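Local coordinates for protein PA_0080 (Pseudomonas aeruginosa, PDB 3ZHN) that is the TssJ1 lipoprotein of the type VI secretion system and, as in related TssJ proteins, probably links the secretion machinery's TssM component to the outer membrane, at residues 30-35 with 137-142; 36-41 with 143-148. All coordinates share one frame; numbering follows the deposited sequence. Where two conformers were deposited one is given.

Contact 1. Residues 30-35 with 137-142; sequences PTRVVI and QRTSHL
Segments 30-35 and 137-142 run as neighbouring parallel strands at the centre of a four-stranded mixed sheet, paired from Arg-32 with Thr-139 to Ile-35 with Leu-142. The bonding follows the rule for parallel pairs, with one strand supplying both groups of every second residue: Arg-32 N donates to Arg-138 O (3.1 Å) and Ser-140 N to Arg-32 O (2.8 Å), after which Val-34 uses its N and O in the same way with Ser-140 and Leu-142. Ahead of the first paired residues, Gln-137 N points almost straight at Thr-31 OG1 (2.9 Å, 171° at the hydrogen). The threonine torsion, chi1 -54°, keeps this oxygen beside its own backbone N, and a water joins it to Gln-137 OE1. In this β-sandwich, Val-33, Ile-35, Ser-140 and Leu-142 lie on one face of the sheet, where Leu-142 CD1 meets Ile-35 CG1 at 4.1 Å. The other face carries Arg-32, Val-34, Thr-139 and His-141. There Val-34 and His-141 lie side by side, Val-34 CB over the imidazole face, 3.9 Å from the ring centroid of His-141, a CH-pi contact. In the conformer described, Arg-32 NH1 makes a salt bridge with Glu-104 on strand 100-107.

Contact 2. Residues 36-41 with 143-148; sequences WLHAAP and DITLGA
His-38 NE2 donates to Asp-143 OD1 (2.7 Å), a side-chain bond laid diagonally across two parallel strands of the β-sandwich, since Asp-143 lies level with Trp-36, and His-38 with Thr-145. The bond is nearly straight, 166° at the hydrogen. The carboxylate oxygen lies close to the imidazole plane, yet the histidine approaches it on the anti side and 28° out of the carboxylate plane. Rotation of Asp-143 to chi1 -82° leaves its CG beside its own backbone N and swings OD1 across to strand 31-39, where it also touches Trp-36 CB at 3.3 Å. In the backbone, Ile-144 N donates to Trp-36 O, His-38 N to Ile-144 O and Leu-146 N to His-38 O.

Further partners hold both ends of the pair. Asp-143 OD1 also forms a salt bridge with Arg-156, whose charge makes a cation-pi contact with Trp-36, while His-38 ND1 is hydrogen-bonded to Glu-100. Gripped through both nitrogens by acidic side chains, the imidazole has its rotation fixed and may well favour the charged form.

On the opposite face, Leu-37 and Ile-144 point the same way, with Leu-37 CD2 4.1 Å from Ile-144 CB. Leu-37 and Leu-146 continue onto Leu-56 and Leu-54 of strand 54-61, which belongs to the second sheet, so this face forms part of the core between the sheets. The last backbone bond is given by Ala-40, just past strand 31-39: Ala-40 N donates to Leu-146 O at 2.9 Å, and Ala-40 CB rests 3.4 Å from Leu-146 O.

Contacts 1 and 2 are successive halves of one parallel pairing between strands 31-39 and 139-146, with centres about 19 Å apart. At the join, Leu-142 O of contact 1 and Trp-36 N of contact 2 are 2.9 Å apart, a probable hydrogen bond that would continue the pattern from one half to the next. The inner face is continuous too, with Ile-35 CG2 packed 3.8 Å from Ile-144 CD1. On the other face the rings of His-141 and Trp-36 meet edge-to-face, His-141 ND1 lying 3.9 Å from Trp-36 CH2. This ring pair lies between the Val-34 site of contact 1 and the His-38 site of contact 2.

Contact 1. Residues 30-35 with 137-142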
# COMPACT_ATOMS: atom_id res chain seq x y z
N PRO A 30 -9.64 13.73 13.80
CA PRO A 30 -9.59 12.60 12.86
C PRO A 30 -8.23 11.87 12.88
O PRO A 30 -7.20 12.41 13.27
CB PRO A 30 -9.72 13.30 11.50
CG PRO A 30 -8.95 14.57 11.72
CD PRO A 30 -9.34 15.01 13.10
N THR A 31 -8.23 10.63 12.48
CA THR A 31 -7.01 9.93 12.21
C THR A 31 -6.50 10.48 10.85
O THR A 31 -7.21 10.41 9.87
CB THR A 31 -7.32 8.44 12.07
OG1 THR A 31 -8.04 7.93 13.23
CG2 THR A 31 -6.04 7.69 11.84
N ARG A 32 -5.37 11.13 10.83
CA ARG A 32 -4.80 11.74 9.66
C ARG A 32 -3.55 11.04 9.24
O ARG A 32 -2.68 10.80 10.07
CB ARG A 32 -4.44 13.19 9.96
CG ARG A 32 -4.15 14.00 8.72
CD ARG A 32 -4.27 15.47 9.07
NE ARG A 32 -5.63 15.88 9.46
CZ ARG A 32 -6.59 16.17 8.59
NH1 ARG A 32 -6.35 16.07 7.28
NH2 ARG A 32 -7.79 16.55 9.02
N VAL A 33 -3.45 10.75 7.95
CA VAL A 33 -2.30 10.07 7.39
C VAL A 33 -1.81 10.91 6.19
O VAL A 33 -2.62 11.30 5.34
CB VAL A 33 -2.65 8.63 6.95
CG1 VAL A 33 -1.45 7.96 6.28
CG2 VAL A 33 -3.25 7.88 8.12
N VAL A 34 -0.51 11.17 6.16
CA VAL A 34 0.16 11.66 5.02
C VAL A 34 1.18 10.63 4.56
O VAL A 34 1.98 10.16 5.38
CB VAL A 34 0.86 13.02 5.22
CG1 VAL A 34 1.35 13.56 3.88
CG2 VAL A 34 -0.11 14.05 5.82
N ILE A 35 1.11 10.26 3.28
CA ILE A 35 2.02 9.32 2.70
C ILE A 35 2.74 9.97 1.54
O ILE A 35 2.08 10.48 0.59
CB ILE A 35 1.29 8.08 2.16
CG1 ILE A 35 0.68 7.26 3.33
CG2 ILE A 35 2.24 7.17 1.33
CD1 ILE A 35 -0.31 6.22 2.87
N GLN A 137 -7.15 8.61 15.86
CA GLN A 137 -7.29 9.95 16.36
C GLN A 137 -5.95 10.64 16.58
O GLN A 137 -5.82 11.58 17.37
CB GLN A 137 -8.21 9.96 17.59
CG GLN A 137 -9.63 9.44 17.25
CD GLN A 137 -9.69 7.92 17.06
OE1 GLN A 137 -10.07 7.41 15.97
NE2 GLN A 137 -9.32 7.18 18.13
N ARG A 138 -4.96 10.19 15.80
CA ARG A 138 -3.61 10.76 15.83
C ARG A 138 -3.13 10.96 14.38
O ARG A 138 -3.71 10.42 13.41
CB ARG A 138 -2.65 9.82 16.58
CG ARG A 138 -3.04 9.60 18.02
CD ARG A 138 -2.02 8.74 18.72
NE ARG A 138 -2.49 8.59 20.10
CZ ARG A 138 -2.28 9.49 21.05
NH1 ARG A 138 -1.56 10.59 20.82
NH2 ARG A 138 -2.79 9.28 22.26
N THR A 139 -2.03 11.72 14.22
CA THR A 139 -1.44 11.99 12.91
C THR A 139 -0.29 11.06 12.67
O THR A 139 0.54 10.93 13.49
CB THR A 139 -0.99 13.46 12.81
OG1 THR A 139 -2.16 14.27 12.81
CG2 THR A 139 -0.16 13.71 11.55
N SER A 140 -0.31 10.39 11.51
CA SER A 140 0.78 9.54 11.06
C SER A 140 1.30 10.00 9.72
O SER A 140 0.52 10.16 8.79
CB SER A 140 0.31 8.05 10.95
OG SER A 140 -0.06 7.49 12.18
N HIS A 141 2.61 10.15 9.61
CA HIS A 141 3.30 10.50 8.38
C HIS A 141 4.20 9.32 7.99
O HIS A 141 4.90 8.79 8.86
CB HIS A 141 4.07 11.82 8.50
CG HIS A 141 3.21 13.04 8.58
ND1 HIS A 141 3.73 14.32 8.49
CD2 HIS A 141 1.85 13.18 8.63
CE1 HIS A 141 2.74 15.19 8.56
NE2 HIS A 141 1.60 14.53 8.67
N LEU A 142 4.17 8.97 6.72
CA LEU A 142 4.84 7.76 6.23
C LEU A 142 5.56 8.11 4.94
O LEU A 142 5.02 8.74 4.05
CB LEU A 142 3.86 6.66 6.01
CG LEU A 142 3.00 6.22 7.17
CD1 LEU A 142 1.91 5.33 6.69
CD2 LEU A 142 3.82 5.44 8.18
O HOH W 1 -4.94 14.26 13.85
O HOH W 2 -10.90 8.81 13.66

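Contact 2. Residues 36-41 with 143-148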
# COMPACT_ATOMS: atom_id res chain seq x y z
N TRP A 36 4.06 9.89 1.63
CA TRP A 36 4.91 10.23 0.50
C TRP A 36 5.32 8.93 -0.16
O TRP A 36 6.02 8.08 0.46
CB TRP A 36 6.14 11.00 0.91
CG TRP A 36 5.86 12.40 1.29
CD1 TRP A 36 5.95 13.54 0.48
CD2 TRP A 36 5.48 12.86 2.59
NE1 TRP A 36 5.67 14.66 1.22
CE2 TRP A 36 5.32 14.26 2.49
CE3 TRP A 36 5.22 12.22 3.81
CZ2 TRP A 36 4.98 15.04 3.57
CZ3 TRP A 36 4.87 13.03 4.89
CH2 TRP A 36 4.76 14.42 4.76
N LEU A 37 4.93 8.78 -1.43
CA LEU A 37 5.21 7.57 -2.22
C LEU A 37 6.42 7.85 -3.10
O LEU A 37 6.40 8.82 -3.84
CB LEU A 37 4.02 7.22 -3.14
CG LEU A 37 2.63 6.84 -2.57
CD1 LEU A 37 1.64 6.72 -3.72
CD2 LEU A 37 2.76 5.52 -1.85
N HIS A 38 7.45 6.99 -3.03
CA HIS A 38 8.65 7.17 -3.77
C HIS A 38 8.84 5.94 -4.62
O HIS A 38 9.13 4.86 -4.10
CB HIS A 38 9.87 7.29 -2.81
CG HIS A 38 9.68 8.25 -1.71
ND1 HIS A 38 9.67 9.63 -1.88
CD2 HIS A 38 9.50 8.02 -0.40
CE1 HIS A 38 9.47 10.20 -0.71
NE2 HIS A 38 9.32 9.26 0.20
N ALA A 39 8.63 6.09 -5.93
CA ALA A 39 8.84 4.97 -6.84
C ALA A 39 10.28 4.99 -7.27
O ALA A 39 10.74 5.96 -7.88
CB ALA A 39 7.89 5.08 -8.03
N ALA A 40 11.02 3.88 -7.00
CA ALA A 40 12.45 3.90 -7.25
C ALA A 40 12.77 3.96 -8.76
O ALA A 40 11.95 3.56 -9.57
CB ALA A 40 13.11 2.67 -6.60
N PRO A 41 13.97 4.42 -9.09
CA PRO A 41 14.44 4.36 -10.47
C PRO A 41 14.45 2.98 -11.06
O PRO A 41 14.30 2.84 -12.23
CB PRO A 41 15.89 4.87 -10.34
CG PRO A 41 15.94 5.73 -9.15
CD PRO A 41 14.95 5.11 -8.20
N ASP A 143 6.74 7.52 4.80
CA ASP A 143 7.47 7.48 3.53
C ASP A 143 7.40 6.04 3.07
O ASP A 143 7.93 5.10 3.76
CB ASP A 143 8.92 7.87 3.71
CG ASP A 143 9.07 9.41 3.73
OD1 ASP A 143 8.80 10.07 2.70
OD2 ASP A 143 9.43 9.95 4.79
N ILE A 144 6.76 5.84 1.89
CA ILE A 144 6.58 4.50 1.36
C ILE A 144 7.38 4.43 0.05
O ILE A 144 7.08 5.17 -0.90
CB ILE A 144 5.12 4.13 1.20
CG1 ILE A 144 4.45 4.15 2.59
CG2 ILE A 144 4.98 2.75 0.57
CD1 ILE A 144 3.03 3.76 2.68
N THR A 145 8.38 3.54 -0.01
CA THR A 145 9.21 3.33 -1.18
C THR A 145 8.73 2.10 -1.90
O THR A 145 8.58 1.03 -1.28
CB THR A 145 10.73 3.30 -0.80
OG1 THR A 145 11.01 4.54 -0.15
CG2 THR A 145 11.60 3.18 -2.07
N LEU A 146 8.53 2.23 -3.21
CA LEU A 146 8.30 1.11 -4.08
C LEU A 146 9.63 0.79 -4.79
O LEU A 146 10.04 1.51 -5.70
CB LEU A 146 7.22 1.40 -5.08
CG LEU A 146 5.87 1.80 -4.43
CD1 LEU A 146 5.35 0.81 -3.43
CD2 LEU A 146 5.81 3.24 -3.96
N GLY A 147 10.30 -0.24 -4.29
CA GLY A 147 11.59 -0.65 -4.86
C GLY A 147 11.53 -1.59 -6.06
O GLY A 147 10.45 -1.76 -6.67
N ALA A 148 12.67 -2.09 -6.47
CA ALA A 148 12.68 -3.03 -7.56
C ALA A 148 11.74 -4.21 -7.24
O ALA A 148 11.08 -4.74 -8.18
CB ALA A 148 14.06 -3.57 -7.77